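Local coordinates for protein mannose recognizing lectin (Marasmius oreades, PDB 4TKC) that binds mannose as a fungal lectin of the bulb-type family, holding the sugar in pockets on its antiparallel beta-sheets, at residues A[98-103]-A[112-117]. Residues are numbered along the deposited sequence; the frame is centred on the assembly and turned at random.
Sequences DGNLVV and WHTNTA. With MAN (alpha-D-mannopyranose), chain D.
Trp112 and Val103 form an antiparallel hydrogen-bonded pair: Val103 N reaches Trp112 O at 2.9 Å, while the return bond is weak. The indole, its CG anti to the backbone N (chi1 -179°), brings CE3 to within 4.0 Å of Val103 CG2. His113, in a non-hydrogen-bonded pair with Val102, lies on the mannose side; its ring carries mannose O6 over one face and meets the Asn100 amide at its edge, the two planes 76° apart. Thr114 is bonded twice to Leu101, N to O and OG1 from N, and its OG1 donates a hydrogen bond to Thr116 OG1. That oxygen in turn donates to Gly99 O at 2.6 Å, and Thr116 N bonds Asn100 OD1, straight at the hydrogen (168°) but from well above the amide plane. With OD1 held there, Asn100 ND2 donates to mannose O2 at 3.0 Å, the same hydroxyl that donates to Asp98 OD2 at 2.6 Å; an Asx turn, Asn100 N to Asp98 OD1, ties the two sugar-binding residues together. Ala117 CB borders this site, where Gln96 and Tyr104 also hydrogen-bond the sugar, in keeping with the mannose-binding motif of bulb-type lectins. The hairpin 101-105/109-113 has strand 92-95 beside its first strand, while Leu101, Thr114 and Thr116 pack on Leu42 of strand 40-44.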
# COMPACT_ATOMS: atom_id res chain seq x y z
N ASP A 98 17.11 11.56 -10.29
CA ASP A 98 17.38 12.05 -11.66
C ASP A 98 16.10 12.32 -12.45
O ASP A 98 16.19 12.88 -13.58
CB ASP A 98 18.37 11.17 -12.41
CG ASP A 98 17.85 9.80 -12.76
OD1 ASP A 98 16.70 9.42 -12.39
OD2 ASP A 98 18.69 9.03 -13.31
N GLY A 99 14.95 11.91 -11.84
CA GLY A 99 13.67 12.18 -12.46
C GLY A 99 13.05 10.95 -13.09
O GLY A 99 11.89 10.96 -13.52
N ASN A 100 13.88 9.93 -13.24
CA ASN A 100 13.44 8.71 -13.88
C ASN A 100 12.65 7.86 -12.87
O ASN A 100 13.05 7.78 -11.69
CB ASN A 100 14.63 7.90 -14.39
CG ASN A 100 14.38 7.27 -15.74
OD1 ASN A 100 13.29 7.37 -16.31
ND2 ASN A 100 15.42 6.61 -16.28
N LEU A 101 11.61 7.21 -13.37
CA LEU A 101 10.81 6.25 -12.54
C LEU A 101 11.10 4.91 -13.23
O LEU A 101 10.83 4.74 -14.44
CB LEU A 101 9.36 6.63 -12.61
CG LEU A 101 8.44 5.69 -11.79
CD1 LEU A 101 8.57 5.94 -10.30
CD2 LEU A 101 7.00 5.88 -12.26
N VAL A 102 11.60 3.95 -12.45
CA VAL A 102 12.18 2.75 -12.97
C VAL A 102 11.64 1.49 -12.26
O VAL A 102 11.63 1.44 -11.02
CB VAL A 102 13.74 2.78 -12.85
CG1 VAL A 102 14.36 1.61 -13.60
CG2 VAL A 102 14.35 4.09 -13.35
N VAL A 103 11.26 0.49 -13.06
CA VAL A 103 11.03 -0.89 -12.52
C VAL A 103 12.34 -1.64 -12.67
O VAL A 103 12.84 -1.83 -13.80
CB VAL A 103 9.92 -1.66 -13.25
CG1 VAL A 103 9.82 -3.06 -12.66
CG2 VAL A 103 8.57 -0.94 -13.15
N TRP A 112 11.96 -1.45 -17.15
CA TRP A 112 11.00 -0.46 -17.61
C TRP A 112 11.36 0.89 -16.97
O TRP A 112 11.89 0.97 -15.86
CB TRP A 112 9.56 -0.85 -17.25
CG TRP A 112 8.51 0.11 -17.72
CD1 TRP A 112 7.76 -0.01 -18.84
CD2 TRP A 112 8.04 1.30 -17.05
NE1 TRP A 112 6.90 1.06 -18.95
CE2 TRP A 112 7.04 1.86 -17.85
CE3 TRP A 112 8.42 1.97 -15.88
CZ2 TRP A 112 6.38 3.04 -17.50
CZ3 TRP A 112 7.78 3.13 -15.55
CH2 TRP A 112 6.75 3.64 -16.34
N HIS A 113 11.17 1.95 -17.74
CA HIS A 113 11.37 3.27 -17.19
C HIS A 113 10.51 4.30 -17.91
O HIS A 113 10.07 4.10 -19.08
CB HIS A 113 12.86 3.62 -17.15
CG HIS A 113 13.46 3.98 -18.48
ND1 HIS A 113 13.40 3.15 -19.58
CD2 HIS A 113 14.19 5.06 -18.86
CE1 HIS A 113 14.04 3.72 -20.59
NE2 HIS A 113 14.48 4.90 -20.20
N THR A 114 10.33 5.42 -17.25
CA THR A 114 9.61 6.53 -17.84
C THR A 114 10.44 7.27 -18.91
O THR A 114 9.88 8.07 -19.65
CB THR A 114 9.09 7.54 -16.76
OG1 THR A 114 10.13 7.91 -15.88
CG2 THR A 114 7.90 6.94 -15.98
N ASN A 115 11.76 7.13 -18.84
CA ASN A 115 12.68 7.88 -19.71
C ASN A 115 12.48 9.36 -19.42
O ASN A 115 12.46 10.16 -20.36
CB ASN A 115 12.49 7.59 -21.22
CG ASN A 115 13.55 8.29 -22.09
OD1 ASN A 115 14.70 8.33 -21.67
ND2 ASN A 115 13.16 8.89 -23.26
N THR A 116 12.68 9.74 -18.17
CA THR A 116 12.49 11.11 -17.71
C THR A 116 13.61 11.47 -16.72
O THR A 116 13.39 12.26 -15.77
CB THR A 116 11.10 11.32 -17.07
OG1 THR A 116 10.96 10.45 -15.94
CG2 THR A 116 9.96 11.05 -18.04
N ALA A 117 14.83 10.99 -17.03
CA ALA A 117 16.05 11.32 -16.27
C ALA A 117 16.58 12.72 -16.69
O ALA A 117 17.61 12.87 -17.38
CB ALA A 117 17.12 10.25 -16.43
C1 MAN D . 19.13 6.16 -16.57
C2 MAN D . 19.12 6.31 -15.06
C3 MAN D . 19.30 4.92 -14.43
C4 MAN D . 18.22 3.96 -14.95
C5 MAN D . 18.26 3.91 -16.48
C6 MAN D . 17.11 3.11 -17.04
O1 MAN D . 20.42 5.76 -17.02
O2 MAN D . 17.91 6.91 -14.69
O3 MAN D . 19.19 5.06 -13.03
O4 MAN D . 18.43 2.68 -14.39
O5 MAN D . 18.20 5.23 -17.04
O6 MAN D . 17.28 2.92 -18.43